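Adenylosuccinate lyase (Francisella tularensis subsp. tularensis SCHU S4, PDB 4EEI) probably catalyses the release of fumarate from adenylosuccinate and from a succinylated imidazole carboxamide nucleotide, two steps of purine nucleotide synthesis. Local coordinates at residues 137-142 against 246-251; 340-345 against 409-414; 238-243 against 329-334. One frame throughout, in Å; residues are numbered along the deposited sequence.

Contact 1: 137-142 against 246-251. With K (potassium ion), chain L; AMP (adenosine monophosphate), chain O.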
loop_
_atom_site.group_PDB
_atom_site.type_symbol
_atom_site.label_atom_id
_atom_site.label_comp_id
_atom_site.label_asym_id
_atom_site.label_seq_id
_atom_site.Cartn_x
_atom_site.Cartn_y
_atom_site.Cartn_z
ATOM N N MET B 137 -33.421 -10.958 -6.666
ATOM C CA MET B 137 -33.348 -9.540 -7.004
ATOM C C MET B 137 -31.898 -9.094 -7.154
ATOM O O MET B 137 -31.102 -9.191 -6.204
ATOM C CB MET B 137 -34.030 -8.673 -5.940
ATOM C CG MET B 137 -35.544 -8.755 -5.923
ATOM S SD MET B 137 -36.249 -8.403 -7.547
ATOM C CE MET B 137 -35.523 -6.793 -7.864
ATOM N N GLY B 138 -31.548 -8.618 -8.346
ATOM C CA GLY B 138 -30.276 -7.943 -8.551
ATOM C C GLY B 138 -30.315 -6.605 -7.832
ATOM O O GLY B 138 -31.392 -6.015 -7.670
ATOM N N ARG B 139 -29.152 -6.131 -7.387
ATOM C CA ARG B 139 -29.081 -4.914 -6.591
ATOM C C ARG B 139 -27.937 -4.027 -7.049
ATOM O O ARG B 139 -26.795 -4.482 -7.195
ATOM C CB ARG B 139 -28.869 -5.253 -5.107
ATOM C CG ARG B 139 -30.093 -5.854 -4.379
ATOM C CD ARG B 139 -29.710 -6.201 -2.937
ATOM N NE ARG B 139 -30.715 -7.002 -2.222
ATOM C CZ ARG B 139 -30.817 -8.329 -2.311
ATOM N NH1 ARG B 139 -30.003 -9.014 -3.108
ATOM N NH2 ARG B 139 -31.739 -8.974 -1.609
ATOM N N SER B 140 -28.237 -2.756 -7.290
ATOM C CA SER B 140 -27.200 -1.778 -7.596
ATOM C C SER B 140 -27.299 -0.653 -6.580
ATOM O O SER B 140 -28.393 -0.165 -6.292
ATOM C CB SER B 140 -27.360 -1.242 -9.012
ATOM O OG SER B 140 -28.666 -0.749 -9.211
ATOM N N HIS B 141 -26.155 -0.264 -6.031
ATOM C CA HIS B 141 -26.088 0.622 -4.863
ATOM C C HIS B 141 -26.831 0.006 -3.667
ATOM O O HIS B 141 -27.316 0.731 -2.794
ATOM C CB HIS B 141 -26.662 2.017 -5.140
ATOM C CG HIS B 141 -26.327 2.557 -6.494
ATOM N ND1 HIS B 141 -25.109 3.128 -6.789
ATOM C CD2 HIS B 141 -27.061 2.623 -7.635
ATOM C CE1 HIS B 141 -25.103 3.524 -8.053
ATOM N NE2 HIS B 141 -26.275 3.220 -8.587
ATOM N N GLY B 142 -26.932 -1.320 -3.640
ATOM C CA GLY B 142 -27.685 -2.015 -2.598
ATOM C C GLY B 142 -29.196 -1.926 -2.754
ATOM O O GLY B 142 -29.946 -2.471 -1.931
ATOM N N SER B 246 -29.189 -10.405 8.704
ATOM C CA SER B 246 -30.558 -10.664 9.164
ATOM C C SER B 246 -31.625 -10.062 8.259
ATOM O O SER B 246 -32.685 -10.666 8.067
ATOM C CB SER B 246 -30.773 -10.136 10.583
ATOM O OG SER B 246 -30.017 -10.853 11.529
ATOM N N ASP B 247 -31.350 -8.868 7.749
ATOM C CA ASP B 247 -32.277 -8.159 6.877
ATOM C C ASP B 247 -32.527 -8.889 5.559
ATOM O O ASP B 247 -33.651 -8.906 5.063
ATOM C CB ASP B 247 -31.786 -6.731 6.627
ATOM C CG ASP B 247 -31.378 -6.025 7.907
ATOM O OD1 ASP B 247 -30.187 -6.092 8.272
ATOM O OD2 ASP B 247 -32.250 -5.407 8.552
ATOM N N VAL B 248 -31.480 -9.468 4.978
ATOM C CA VAL B 248 -31.639 -10.185 3.719
ATOM C C VAL B 248 -31.857 -11.683 3.919
ATOM O O VAL B 248 -32.821 -12.251 3.409
ATOM C CB VAL B 248 -30.401 -9.994 2.824
ATOM C CG1 VAL B 248 -30.670 -10.508 1.419
ATOM C CG2 VAL B 248 -29.987 -8.530 2.799
ATOM N N PHE B 249 -30.964 -12.311 4.675
ATOM C CA PHE B 249 -31.116 -13.710 5.071
ATOM C C PHE B 249 -31.374 -14.678 3.913
ATOM O O PHE B 249 -32.218 -15.564 4.030
ATOM C CB PHE B 249 -32.190 -13.870 6.149
ATOM C CG PHE B 249 -31.939 -15.023 7.077
ATOM C CD1 PHE B 249 -30.655 -15.312 7.509
ATOM C CD2 PHE B 249 -32.981 -15.823 7.511
ATOM C CE1 PHE B 249 -30.416 -16.373 8.359
ATOM C CE2 PHE B 249 -32.749 -16.886 8.362
ATOM C CZ PHE B 249 -31.465 -17.161 8.786
ATOM N N GLU B 250 -30.663 -14.516 2.802
ATOM C CA GLU B 250 -30.875 -15.389 1.651
ATOM C C GLU B 250 -29.972 -16.628 1.697
ATOM O O GLU B 250 -30.263 -17.635 1.049
ATOM C CB GLU B 250 -30.699 -14.591 0.348
ATOM C CG GLU B 250 -31.843 -13.585 0.119
ATOM C CD GLU B 250 -31.709 -12.751 -1.154
ATOM O OE1 GLU B 250 -30.730 -12.945 -1.919
ATOM O OE2 GLU B 250 -32.599 -11.892 -1.382
ATOM N N VAL B 251 -28.885 -16.555 2.467
ATOM C CA VAL B 251 -28.022 -17.721 2.689
ATOM C C VAL B 251 -27.565 -17.756 4.143
ATOM O O VAL B 251 -27.673 -16.758 4.851
ATOM C CB VAL B 251 -26.731 -17.670 1.826
ATOM C CG1 VAL B 251 -27.053 -17.470 0.351
ATOM C CG2 VAL B 251 -25.815 -16.546 2.313
HETATM K K K L . -35.654 -6.932 4.563
HETATM P P AMP O . -19.199 10.257 -9.309
HETATM O O1P AMP O . -18.763 11.686 -9.111
HETATM O O2P AMP O . -19.399 9.485 -8.031
HETATM O O3P AMP O . -18.429 9.514 -10.370
HETATM O "O5'" AMP O . -20.680 10.383 -9.926
HETATM C "C5'" AMP O . -21.343 9.240 -10.465
HETATM C "C4'" AMP O . -22.465 9.693 -11.391
HETATM O "O4'" AMP O . -23.141 8.558 -11.939
HETATM C "C3'" AMP O . -23.503 10.512 -10.641
HETATM O "O3'" AMP O . -23.801 11.686 -11.398
HETATM C "C2'" AMP O . -24.730 9.631 -10.574
HETATM O "O2'" AMP O . -25.925 10.401 -10.714
HETATM C "C1'" AMP O . -24.551 8.684 -11.747
HETATM N N9 AMP O . -25.173 7.368 -11.468
HETATM C C8 AMP O . -26.036 7.098 -10.474
HETATM N N7 AMP O . -26.419 5.798 -10.502
HETATM C C5 AMP O . -25.792 5.215 -11.539
HETATM C C6 AMP O . -25.747 3.861 -12.134
HETATM N N6 AMP O . -26.473 2.846 -11.611
HETATM N N1 AMP O . -24.960 3.679 -13.216
HETATM C C2 AMP O . -24.235 4.682 -13.744
HETATM N N3 AMP O . -24.226 5.933 -13.255
HETATM C C4 AMP O . -24.972 6.257 -12.173
HETATM O O HOH W 1 -33.900 -12.141 -3.732
HETATM O O HOH W 2 -29.966 -11.582 -3.925
HETATM O O HOH W 3 -37.734 -5.646 4.771
HETATM O O HOH W 4 -36.695 -9.345 5.405
#
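Arg139 reaches across from strand 135-140 to Glu250 and Val248 in the loop that follows helix 217-244. Its CB points at that loop. CG lies anti to the carbonyl carbon (chi1 -72°), and the chain then runs extended to NE, carrying the guanidinium the whole way over. NE turns to a neighbouring subunit and makes a salt bridge with OD1 of its Asp247. NH1 gives a hydrogen bond of 2.7 Å to water 2, which in turn donates to OE1 of Glu250. NH2 does the direct work: it donates to Glu250 OE2 at 3.1 Å with an angle of 158°, and the same nitrogen rests 3.6 Å from Val248 CG1. Glu250 OE2 lies in the guanidinium plane, while NH2 meets OE2 from above the carboxylate plane; the two planes are turned 49° from each other. OE2 is held further by Arg344 and by water 1, which also accepts from Met137 N. So a buried carboxylate oxygen is shared by two arginines, which would probably keep the group ionised. Earlier in the same loop, Asp247 O binds a potassium ion at 2.9 Å, together with Asp247 O of the neighbouring subunit. At the far end of 137-142, His141 NE2 takes a weak hydrogen bond of 3.1 Å from N6 of AMP. Residues of two other subunits hold that nucleotide too, the shared active site typical of the fumarase/aspartase superfamily.

Contact 2: 340-345 against 409-414. With EDO (1,2-ethanediol), chain Z; EDO (1,2-ethanediol), chain R.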
loop_
_atom_site.group_PDB
_atom_site.type_symbol
_atom_site.label_atom_id
_atom_site.label_comp_id
_atom_site.label_asym_id
_atom_site.label_seq_id
_atom_site.Cartn_x
_atom_site.Cartn_y
_atom_site.Cartn_z
ATOM N N ILE B 340 -36.995 -17.799 0.517
ATOM C CA ILE B 340 -36.741 -16.411 0.906
ATOM C C ILE B 340 -36.289 -15.594 -0.300
ATOM O O ILE B 340 -36.752 -14.470 -0.518
ATOM C CB ILE B 340 -35.684 -16.317 2.019
ATOM C CG1 ILE B 340 -36.283 -16.779 3.353
ATOM C CG2 ILE B 340 -35.141 -14.880 2.147
ATOM C CD1 ILE B 340 -35.247 -17.051 4.417
ATOM N N ILE B 341 -35.387 -16.173 -1.084
ATOM C CA ILE B 341 -34.830 -15.503 -2.255
ATOM C C ILE B 341 -35.916 -15.169 -3.271
ATOM O O ILE B 341 -36.009 -14.037 -3.739
ATOM C CB ILE B 341 -33.784 -16.396 -2.930
ATOM C CG1 ILE B 341 -32.539 -16.503 -2.049
ATOM C CG2 ILE B 341 -33.400 -15.849 -4.286
ATOM C CD1 ILE B 341 -31.604 -17.614 -2.462
ATOM N N GLU B 342 -36.742 -16.155 -3.600
ATOM C CA GLU B 342 -37.732 -15.977 -4.652
ATOM C C GLU B 342 -38.965 -15.199 -4.182
ATOM O O GLU B 342 -39.621 -14.519 -4.974
ATOM C CB GLU B 342 -38.107 -17.337 -5.250
ATOM C CG GLU B 342 -36.891 -18.066 -5.837
ATOM C CD GLU B 342 -37.253 -19.258 -6.720
ATOM O OE1 GLU B 342 -38.079 -20.100 -6.308
ATOM O OE2 GLU B 342 -36.694 -19.353 -7.833
ATOM N N ASP B 343 -39.280 -15.292 -2.895
ATOM C CA ASP B 343 -40.395 -14.518 -2.349
ATOM C C ASP B 343 -40.091 -13.018 -2.393
ATOM O O ASP B 343 -40.994 -12.190 -2.539
ATOM C CB ASP B 343 -40.713 -14.952 -0.919
ATOM C CG ASP B 343 -41.551 -16.221 -0.861
ATOM O OD1 ASP B 343 -42.107 -16.634 -1.904
ATOM O OD2 ASP B 343 -41.658 -16.801 0.240
ATOM N N ARG B 344 -38.816 -12.674 -2.269
ATOM C CA ARG B 344 -38.398 -11.282 -2.342
ATOM C C ARG B 344 -38.619 -10.729 -3.755
ATOM O O ARG B 344 -39.009 -9.573 -3.923
ATOM C CB ARG B 344 -36.935 -11.148 -1.892
ATOM C CG ARG B 344 -36.349 -9.757 -2.005
ATOM C CD ARG B 344 -35.058 -9.629 -1.190
ATOM N NE ARG B 344 -35.338 -9.473 0.239
ATOM C CZ ARG B 344 -34.840 -10.248 1.198
ATOM N NH1 ARG B 344 -34.019 -11.247 0.895
ATOM N NH2 ARG B 344 -35.162 -10.020 2.465
ATOM N N VAL B 345 -38.396 -11.564 -4.768
ATOM C CA VAL B 345 -38.733 -11.196 -6.141
ATOM C C VAL B 345 -40.236 -10.985 -6.272
ATOM O O VAL B 345 -40.682 -10.033 -6.900
ATOM C CB VAL B 345 -38.257 -12.262 -7.147
ATOM C CG1 VAL B 345 -38.727 -11.928 -8.554
ATOM C CG2 VAL B 345 -36.735 -12.365 -7.120
ATOM N N MET B 409 -46.912 -10.951 -17.286
ATOM C CA MET B 409 -45.791 -10.783 -16.374
ATOM C C MET B 409 -46.092 -11.316 -14.979
ATOM O O MET B 409 -45.878 -10.629 -13.983
ATOM C CB MET B 409 -45.360 -9.317 -16.310
ATOM C CG MET B 409 -44.528 -8.869 -17.502
ATOM S SD MET B 409 -43.317 -10.101 -18.021
ATOM C CE MET B 409 -41.828 -9.427 -17.291
ATOM N N ASP B 410 -46.586 -12.547 -14.914
ATOM C CA ASP B 410 -46.745 -13.226 -13.638
ATOM C C ASP B 410 -45.382 -13.774 -13.245
ATOM O O ASP B 410 -44.387 -13.493 -13.910
ATOM C CB ASP B 410 -47.776 -14.351 -13.737
ATOM C CG ASP B 410 -47.479 -15.318 -14.862
ATOM O OD1 ASP B 410 -46.502 -15.091 -15.604
ATOM O OD2 ASP B 410 -48.226 -16.308 -15.005
ATOM N N PHE B 411 -45.326 -14.553 -12.173
ATOM C CA PHE B 411 -44.049 -15.090 -11.719
ATOM C C PHE B 411 -43.330 -15.856 -12.823
ATOM O O PHE B 411 -42.152 -15.616 -13.087
ATOM C CB PHE B 411 -44.228 -15.978 -10.488
ATOM C CG PHE B 411 -42.934 -16.348 -9.822
ATOM C CD1 PHE B 411 -42.164 -15.383 -9.196
ATOM C CD2 PHE B 411 -42.483 -17.656 -9.830
ATOM C CE1 PHE B 411 -40.972 -15.717 -8.586
ATOM C CE2 PHE B 411 -41.291 -17.996 -9.222
ATOM C CZ PHE B 411 -40.534 -17.025 -8.598
ATOM N N GLU B 412 -44.052 -16.759 -13.479
ATOM C CA GLU B 412 -43.480 -17.583 -14.538
ATOM C C GLU B 412 -42.995 -16.742 -15.713
ATOM O O GLU B 412 -41.933 -17.002 -16.274
ATOM C CB GLU B 412 -44.502 -18.612 -15.025
ATOM C CG GLU B 412 -44.711 -19.783 -14.080
ATOM C CD GLU B 412 -45.198 -21.028 -14.795
ATOM O OE1 GLU B 412 -45.741 -20.900 -15.914
ATOM O OE2 GLU B 412 -45.035 -22.136 -14.240
ATOM N N GLY B 413 -43.774 -15.732 -16.082
ATOM C CA GLY B 413 -43.384 -14.831 -17.156
ATOM C C GLY B 413 -42.175 -13.991 -16.774
ATOM O O GLY B 413 -41.265 -13.758 -17.584
ATOM N N ILE B 414 -42.162 -13.520 -15.531
ATOM C CA ILE B 414 -41.025 -12.747 -15.022
ATOM C C ILE B 414 -39.746 -13.584 -15.098
ATOM O O ILE B 414 -38.690 -13.097 -15.507
ATOM C CB ILE B 414 -41.289 -12.283 -13.573
ATOM C CG1 ILE B 414 -42.301 -11.134 -13.561
ATOM C CG2 ILE B 414 -39.997 -11.867 -12.874
ATOM C CD1 ILE B 414 -42.804 -10.780 -12.174
HETATM C C1 EDO Z . -38.335 -8.443 0.855
HETATM O O1 EDO Z . -38.980 -8.676 2.120
HETATM C C2 EDO Z . -37.442 -7.206 0.917
HETATM O O2 EDO Z . -36.379 -7.415 1.861
HETATM C C1 EDO R . -35.700 -21.892 2.167
HETATM O O1 EDO R . -36.381 -20.631 2.093
HETATM C C2 EDO R . -36.035 -22.765 0.957
HETATM O O2 EDO R . -34.914 -23.610 0.643
#
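This is a small, mainly apolar helix-to-helix contact in the C-terminal part of the chain: Phe411, in the first turn of helix 411-418, brings its ring up to Glu342 and Val345 on helix 338-346. The backbones stay well apart, with the CA atoms of Val345 and Phe411 8.6 Å from each other, and the phenyl ring bridges the interval. Its CG stands anti to the backbone N (chi1 -169°), which swings the ring over to the other helix although the CB itself does not point there. Toward 340-345, the neighbouring atoms CE1 and CZ do the touching. CE1 approaches the backbone O of Glu342 at 4.0 Å and Val345 CG1 at 4.4 Å, while CZ lies 4.1 Å from Glu342 CB. These are loose van der Waals distances, and the ring meets its neighbours at a slant. Glu342 offers the stem of its side chain here; its carboxylate goes elsewhere, with OE1 in a salt bridge to Arg338 and OE2 accepting from Ile135 N. Arg346 adds a cation-pi interaction with the ring. The backbone carrying the phenylalanine is fixed just ahead of it: Asp410 is the N-cap of helix 411-418, its OD1 accepting from Gly413 N at 2.8 Å and 152°, from above the carboxylate plane. The packing joins two helices of the predominantly helical C-terminal region of this lyase, with Ile135 of strand 135-140 also touching Phe411.

Contact 3: 238-243 against 329-334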
loop_
_atom_site.group_PDB
_atom_site.type_symbol
_atom_site.label_atom_id
_atom_site.label_comp_id
_atom_site.label_asym_id
_atom_site.label_seq_id
_atom_site.Cartn_x
_atom_site.Cartn_y
_atom_site.Cartn_z
ATOM N N VAL B 238 -17.577 -10.758 0.712
ATOM C CA VAL B 238 -18.479 -9.649 1.003
ATOM C C VAL B 238 -19.878 -9.938 0.463
ATOM O O VAL B 238 -20.890 -9.634 1.107
ATOM C CB VAL B 238 -17.917 -8.347 0.405
ATOM C CG1 VAL B 238 -18.971 -7.235 0.397
ATOM C CG2 VAL B 238 -16.663 -7.913 1.174
ATOM N N GLU B 239 -19.942 -10.543 -0.719
ATOM C CA GLU B 239 -21.228 -10.956 -1.267
ATOM C C GLU B 239 -21.944 -11.907 -0.311
ATOM O O GLU B 239 -23.134 -11.745 -0.023
ATOM C CB GLU B 239 -21.038 -11.622 -2.633
ATOM C CG GLU B 239 -22.328 -12.160 -3.251
ATOM C CD GLU B 239 -23.256 -11.072 -3.784
ATOM O OE1 GLU B 239 -22.772 -9.962 -4.082
ATOM O OE2 GLU B 239 -24.475 -11.339 -3.916
ATOM N N ILE B 240 -21.233 -12.902 0.196
ATOM C CA ILE B 240 -21.880 -13.832 1.117
ATOM C C ILE B 240 -22.297 -13.122 2.415
ATOM O O ILE B 240 -23.395 -13.363 2.933
ATOM C CB ILE B 240 -21.000 -15.062 1.380
ATOM C CG1 ILE B 240 -20.903 -15.896 0.102
ATOM C CG2 ILE B 240 -21.592 -15.932 2.493
ATOM C CD1 ILE B 240 -19.747 -16.882 0.094
ATOM N N ARG B 241 -21.442 -12.234 2.921
ATOM C CA ARG B 241 -21.746 -11.513 4.162
ATOM C C ARG B 241 -22.995 -10.649 4.031
ATOM O O ARG B 241 -23.796 -10.552 4.966
ATOM C CB ARG B 241 -20.549 -10.659 4.600
ATOM C CG ARG B 241 -19.361 -11.463 5.143
ATOM C CD ARG B 241 -18.100 -10.598 5.209
ATOM N NE ARG B 241 -18.288 -9.415 6.044
ATOM C CZ ARG B 241 -17.439 -8.393 6.089
ATOM N NH1 ARG B 241 -16.342 -8.409 5.346
ATOM N NH2 ARG B 241 -17.697 -7.352 6.866
ATOM N N HIS B 242 -23.152 -10.018 2.872
ATOM C CA HIS B 242 -24.355 -9.239 2.559
ATOM C C HIS B 242 -25.605 -10.112 2.554
ATOM O O HIS B 242 -26.627 -9.759 3.136
ATOM C CB HIS B 242 -24.235 -8.610 1.168
ATOM C CG HIS B 242 -23.444 -7.347 1.129
ATOM N ND1 HIS B 242 -23.659 -6.302 2.002
ATOM C CD2 HIS B 242 -22.468 -6.932 0.277
ATOM C CE1 HIS B 242 -22.839 -5.306 1.704
ATOM N NE2 HIS B 242 -22.103 -5.674 0.667
ATOM N N LEU B 243 -25.527 -11.244 1.864
ATOM C CA LEU B 243 -26.676 -12.123 1.716
ATOM C C LEU B 243 -27.023 -12.821 3.036
ATOM O O LEU B 243 -28.146 -13.279 3.226
ATOM C CB LEU B 243 -26.417 -13.157 0.612
ATOM C CG LEU B 243 -26.185 -12.631 -0.808
ATOM C CD1 LEU B 243 -25.755 -13.779 -1.698
ATOM C CD2 LEU B 243 -27.436 -11.973 -1.376
ATOM N N ASN B 329 -14.666 -24.861 1.269
ATOM C CA ASN B 329 -15.549 -25.596 2.172
ATOM C C ASN B 329 -16.773 -24.759 2.540
ATOM O O ASN B 329 -17.873 -25.285 2.664
ATOM C CB ASN B 329 -14.790 -26.034 3.424
ATOM C CG ASN B 329 -13.774 -27.127 3.141
ATOM O OD1 ASN B 329 -14.015 -28.030 2.331
ATOM N ND2 ASN B 329 -12.630 -27.059 3.824
ATOM N N THR B 330 -16.571 -23.459 2.706
ATOM C CA THR B 330 -17.668 -22.540 3.006
ATOM C C THR B 330 -18.679 -22.479 1.852
ATOM O O THR B 330 -19.887 -22.480 2.075
ATOM C CB THR B 330 -17.130 -21.128 3.337
ATOM O OG1 THR B 330 -16.408 -21.177 4.579
ATOM C CG2 THR B 330 -18.266 -20.137 3.484
ATOM N N ILE B 331 -18.185 -22.435 0.619
ATOM C CA ILE B 331 -19.083 -22.486 -0.536
ATOM C C ILE B 331 -19.827 -23.827 -0.583
ATOM O O ILE B 331 -21.059 -23.854 -0.732
ATOM C CB ILE B 331 -18.320 -22.264 -1.855
ATOM C CG1 ILE B 331 -17.728 -20.851 -1.909
ATOM C CG2 ILE B 331 -19.241 -22.519 -3.054
ATOM C CD1 ILE B 331 -18.767 -19.744 -1.891
ATOM N N ASP B 332 -19.098 -24.939 -0.463
ATOM C CA ASP B 332 -19.751 -26.255 -0.465
ATOM C C ASP B 332 -20.861 -26.359 0.567
ATOM O O ASP B 332 -21.918 -26.933 0.292
ATOM C CB ASP B 332 -18.749 -27.390 -0.199
ATOM C CG ASP B 332 -17.787 -27.609 -1.345
ATOM O OD1 ASP B 332 -18.102 -27.178 -2.476
ATOM O OD2 ASP B 332 -16.717 -28.225 -1.114
ATOM N N ASN B 333 -20.620 -25.815 1.757
ATOM C CA ASN B 333 -21.541 -26.022 2.872
ATOM C C ASN B 333 -22.574 -24.908 3.030
ATOM O O ASN B 333 -23.452 -24.996 3.882
ATOM C CB ASN B 333 -20.758 -26.228 4.179
ATOM C CG ASN B 333 -19.943 -27.509 4.172
ATOM O OD1 ASN B 333 -20.374 -28.526 3.640
ATOM N ND2 ASN B 333 -18.752 -27.460 4.754
ATOM N N LEU B 334 -22.465 -23.869 2.209
ATOM C CA LEU B 334 -23.402 -22.744 2.255
ATOM C C LEU B 334 -24.844 -23.226 2.050
ATOM O O LEU B 334 -25.108 -24.027 1.149
ATOM C CB LEU B 334 -23.035 -21.725 1.158
ATOM C CG LEU B 334 -23.715 -20.355 1.196
ATOM C CD1 LEU B 334 -23.291 -19.609 2.460
ATOM C CD2 LEU B 334 -23.361 -19.517 -0.046
#
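The backbone oxygen of Ile331 is gripped twice, by Lys127 NZ and by Leu334 N, the latter at 3.3 Å. The same ammonium group also bonds Leu334 O and, weakly, Asp332 O, so a single lysine from helix 94-131 gathers carbonyls near the C-terminal end of helix 304-333, where the helix dipole would probably welcome a positive charge. With their backbone held in this way, Ile331 and Leu334 meet Ile240 of helix 217-244. The CB of Ile240 is directed toward them, and its two branches share the contact. CD1, at the end of the longer branch, touches Ile331 CD1 at 3.6 Å, the two side chains passing at a slant. CG2, set anti to the backbone N, meets Leu334 CD1 at 4.1 Å in a tip-to-tip approach. Ile331 needs a bend to take part: its chi2 of -63° folds CD1 round toward Ile240, whereas its CB heads neither to nor from the other helix. Leu334 also packs on Val251 of strand 251-252. Thr274 of helix 272-293 touches both Ile240 and Thr330, bringing a third helix to the junction. On helix 217-244, the neighbouring His242 instead meets Trp298 of two other subunits, in keeping with the place of this helix in the tetramer's central bundle. No hydrogen bond crosses between 238-243 and 329-334; the seam is buried methyl against methyl, so its cohesion comes from dispersion and the exclusion of water, and its specificity from shape.

How the contacts relate
Going along the chain, 137-142 comes first and waits about a hundred residues for its partner. Before that partner arrives, helix 217-244 supplies 238-243, the opening half of contact 3; 246-251 then closes contact 1, and 329-334 closes contact 3. The two loops therefore cross. They also touch, through Glu250 N with Leu243 O and Val251 with Leu334. Contact 2 opens afterwards, at 340-345, and closes at 409-414, in series with both. It meets contact 1 through Arg344 but stays about 7 Å, nearest atoms, from contact 3. The loop 246-251 thus links the helices of the central bundle to strand 135-140 and the C-terminal helices.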